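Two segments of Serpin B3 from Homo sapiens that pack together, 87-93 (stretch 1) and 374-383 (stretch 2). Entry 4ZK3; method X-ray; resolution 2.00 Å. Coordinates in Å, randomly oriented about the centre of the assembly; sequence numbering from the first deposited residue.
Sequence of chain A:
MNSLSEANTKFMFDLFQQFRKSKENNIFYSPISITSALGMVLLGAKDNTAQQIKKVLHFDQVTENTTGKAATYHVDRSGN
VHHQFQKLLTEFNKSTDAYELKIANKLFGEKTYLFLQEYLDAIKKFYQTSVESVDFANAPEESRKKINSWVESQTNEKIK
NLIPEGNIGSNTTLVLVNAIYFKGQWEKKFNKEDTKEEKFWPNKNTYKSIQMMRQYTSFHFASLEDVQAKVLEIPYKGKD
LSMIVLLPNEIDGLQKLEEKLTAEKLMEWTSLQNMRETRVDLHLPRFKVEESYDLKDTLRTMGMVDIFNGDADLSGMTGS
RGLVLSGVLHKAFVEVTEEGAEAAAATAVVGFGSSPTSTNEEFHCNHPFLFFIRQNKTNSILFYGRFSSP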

# COMPACT_ATOMS: atom_id res chain seq x y z
N LYS A 87 -7.15 -0.39 -16.39
CA LYS A 87 -8.56 -0.21 -16.00
C LYS A 87 -8.65 0.09 -14.50
O LYS A 87 -9.36 1.01 -14.09
N LEU A 88 -7.92 -0.66 -13.67
CA LEU A 88 -7.84 -0.34 -12.26
C LEU A 88 -7.39 1.09 -11.98
O LEU A 88 -8.05 1.79 -11.21
N LEU A 89 -6.27 1.52 -12.56
CA LEU A 89 -5.78 2.88 -12.31
C LEU A 89 -6.88 3.94 -12.50
O LEU A 89 -7.01 4.86 -11.68
N THR A 90 -7.67 3.78 -13.57
CA THR A 90 -8.79 4.68 -13.90
C THR A 90 -9.77 4.80 -12.73
O THR A 90 -10.21 5.89 -12.38
N GLU A 91 -10.10 3.66 -12.14
CA GLU A 91 -11.07 3.58 -11.02
C GLU A 91 -10.57 4.24 -9.76
O GLU A 91 -11.30 4.79 -8.97
N PHE A 92 -9.27 4.23 -9.61
CA PHE A 92 -8.64 4.78 -8.45
C PHE A 92 -8.40 6.28 -8.57
O PHE A 92 -7.53 6.82 -7.84
N ASN A 93 -9.03 6.96 -9.53
CA ASN A 93 -8.86 8.44 -9.59
C ASN A 93 -10.28 8.94 -9.61
O ASN A 93 -10.92 8.91 -10.67
N ARG A 374 -10.12 -0.69 1.47
CA ARG A 374 -10.54 -1.38 0.28
C ARG A 374 -11.41 -0.51 -0.60
O ARG A 374 -12.34 0.14 -0.11
N GLN A 375 -11.18 -0.58 -1.91
CA GLN A 375 -12.10 0.00 -2.93
C GLN A 375 -13.15 -1.07 -3.24
O GLN A 375 -12.84 -2.19 -3.67
N ASN A 376 -14.41 -0.78 -2.91
CA ASN A 376 -15.39 -1.90 -2.86
C ASN A 376 -15.80 -2.52 -4.24
O ASN A 376 -15.88 -3.72 -4.38
N LYS A 377 -15.98 -1.69 -5.25
CA LYS A 377 -16.41 -2.17 -6.59
C LYS A 377 -15.37 -3.04 -7.25
O LYS A 377 -15.70 -4.04 -7.87
N THR A 378 -14.10 -2.66 -7.13
CA THR A 378 -13.01 -3.43 -7.70
C THR A 378 -12.48 -4.44 -6.78
O THR A 378 -11.61 -5.21 -7.16
N ASN A 379 -12.94 -4.41 -5.54
CA ASN A 379 -12.38 -5.29 -4.51
C ASN A 379 -10.82 -5.24 -4.26
O ASN A 379 -10.12 -6.27 -4.04
N SER A 380 -10.27 -4.05 -4.35
CA SER A 380 -8.83 -3.85 -4.30
C SER A 380 -8.41 -3.33 -2.94
O SER A 380 -9.01 -2.37 -2.43
N ILE A 381 -7.37 -3.91 -2.38
CA ILE A 381 -6.85 -3.43 -1.09
C ILE A 381 -5.77 -2.43 -1.40
O ILE A 381 -4.71 -2.78 -1.95
N LEU A 382 -6.08 -1.17 -1.12
CA LEU A 382 -5.18 -0.05 -1.43
C LEU A 382 -4.08 0.13 -0.37
O LEU A 382 -2.97 0.58 -0.72
N PHE A 383 -4.44 -0.15 0.89
CA PHE A 383 -3.56 0.07 2.02
C PHE A 383 -3.85 -1.02 3.02
O PHE A 383 -5.02 -1.45 3.18

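The end of a helix, 87-91, and the residue that follows it pack against a hairpin in which strands 374-375 and 380-383 are joined by a turn; no hydrogen bond crosses the interface, so the contact rests on side-chain packing. Lys87, Leu89, Thr90 and Asn93 lie out of reach of the hairpin. Leu88 leaves its backbone sideways, with chi1 at -91° between wells and chi2 t, yet its end comes nearer: CD2 lies 3.7 Å from Thr378 CB and 3.6 Å from Ser380 OG. The CA-to-CB bond of Glu91 (chi1 m, chi2 m) points toward the hairpin, and its aliphatic CG rests 4.0 Å from Thr378 CG2. Phe92, the first residue to leave helical phi/psi, contributes the largest buried area. Its CA-to-CB bond runs sideways, but its m rotamer carries the ring in among four hairpin side chains. Leu382 (m, t), also sideways with its end nearer, covers one face: Leu382 CD2 lies 3.8 Å from the centroid of the Phe92 ring in a CH-pi contact. Gln375, Thr378 and Ser380 point toward stretch 1. Gln375 OE1 (chi1 137°, chi2 105°, both between wells), 3.8 Å from Phe92 CD1, and Thr378 OG1, 3.7 Å from Phe92 CE1, sit at the ring edge, while Ser380 CB approaches Phe92 CZ obliquely at 3.6 Å. Thr378 (p) OG1 and Ser380 (m) OG pair within the hairpin at 2.9 Å, by a hydrogen bond of undecided direction.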

# COMPACT_ATOMS: atom_id res chain seq x y z
CB LYS A 87 -9.38 -1.46 -16.30
CG LYS A 87 -9.85 -1.58 -17.75
CD LYS A 87 -11.06 -2.53 -17.85
CE LYS A 87 -11.95 -2.25 -19.07
NZ LYS A 87 -11.72 -3.17 -20.23
CB LEU A 88 -6.87 -1.26 -11.52
CG LEU A 88 -7.42 -2.55 -10.91
CD1 LEU A 88 -6.30 -3.17 -10.09
CD2 LEU A 88 -8.69 -2.32 -10.08
CB LEU A 89 -4.51 3.20 -13.15
CG LEU A 89 -3.24 2.40 -12.78
CD1 LEU A 89 -2.13 2.75 -13.73
CD2 LEU A 89 -2.77 2.71 -11.35
CB THR A 90 -9.61 4.16 -15.11
OG1 THR A 90 -8.75 3.63 -16.10
CG2 THR A 90 -10.43 5.29 -15.76
CB GLU A 91 -11.34 2.13 -10.71
CG GLU A 91 -11.89 1.33 -11.88
CD GLU A 91 -13.39 1.37 -11.93
OE1 GLU A 91 -13.98 0.32 -12.27
OE2 GLU A 91 -13.97 2.45 -11.61
CB PHE A 92 -7.28 4.07 -8.23
CG PHE A 92 -7.37 2.60 -7.98
CD1 PHE A 92 -8.56 1.97 -7.67
CD2 PHE A 92 -6.22 1.85 -8.02
CE1 PHE A 92 -8.60 0.61 -7.42
CE2 PHE A 92 -6.24 0.47 -7.79
CZ PHE A 92 -7.43 -0.15 -7.46
CB ASN A 93 -8.12 8.97 -10.83
CG ASN A 93 -6.63 8.82 -10.75
OD1 ASN A 93 -6.05 7.94 -11.40
ND2 ASN A 93 -6.00 9.65 -9.97
CB ARG A 374 -11.35 -2.60 0.70
CG ARG A 374 -11.79 -3.52 -0.45
CD ARG A 374 -12.56 -4.73 0.11
NE ARG A 374 -13.87 -4.33 0.66
CZ ARG A 374 -14.61 -5.05 1.53
NH1 ARG A 374 -14.21 -6.25 1.97
NH2 ARG A 374 -15.78 -4.57 1.94
CB GLN A 375 -11.35 0.56 -4.10
CG GLN A 375 -11.90 0.28 -5.48
CD GLN A 375 -12.57 1.42 -6.11
OE1 GLN A 375 -12.02 2.51 -6.20
NE2 GLN A 375 -13.76 1.19 -6.60
CB ASN A 376 -16.63 -1.47 -2.07
CG ASN A 376 -16.33 -1.24 -0.59
OD1 ASN A 376 -15.56 -1.95 0.04
ND2 ASN A 376 -16.99 -0.31 -0.03
CB LYS A 377 -16.74 -0.97 -7.48
CG LYS A 377 -18.20 -0.56 -7.31
CD LYS A 377 -18.50 0.92 -7.08
CE LYS A 377 -19.35 1.11 -5.82
NZ LYS A 377 -20.11 2.37 -5.90
CB THR A 378 -11.85 -2.54 -8.09
OG1 THR A 378 -11.28 -1.92 -6.91
CG2 THR A 378 -12.33 -1.46 -9.04
CB ASN A 379 -12.85 -6.70 -4.81
CG ASN A 379 -12.99 -7.52 -3.56
OD1 ASN A 379 -13.57 -7.10 -2.56
ND2 ASN A 379 -12.45 -8.72 -3.60
CB SER A 380 -8.42 -2.86 -5.36
OG SER A 380 -8.77 -3.41 -6.60
CB ILE A 381 -6.41 -4.59 -0.21
CG1 ILE A 381 -7.64 -5.54 0.01
CG2 ILE A 381 -5.92 -4.04 1.13
CD1 ILE A 381 -7.29 -6.75 0.88
CB LEU A 382 -5.99 1.24 -1.55
CG LEU A 382 -7.11 1.22 -2.61
CD1 LEU A 382 -7.97 2.45 -2.55
CD2 LEU A 382 -6.68 0.94 -4.01
CB PHE A 383 -3.80 1.41 2.76
CG PHE A 383 -3.67 2.68 1.90
CD1 PHE A 383 -2.45 3.33 1.73
CD2 PHE A 383 -4.82 3.22 1.29
CE1 PHE A 383 -2.38 4.52 0.98
CE2 PHE A 383 -4.75 4.35 0.49
CZ PHE A 383 -3.53 5.02 0.34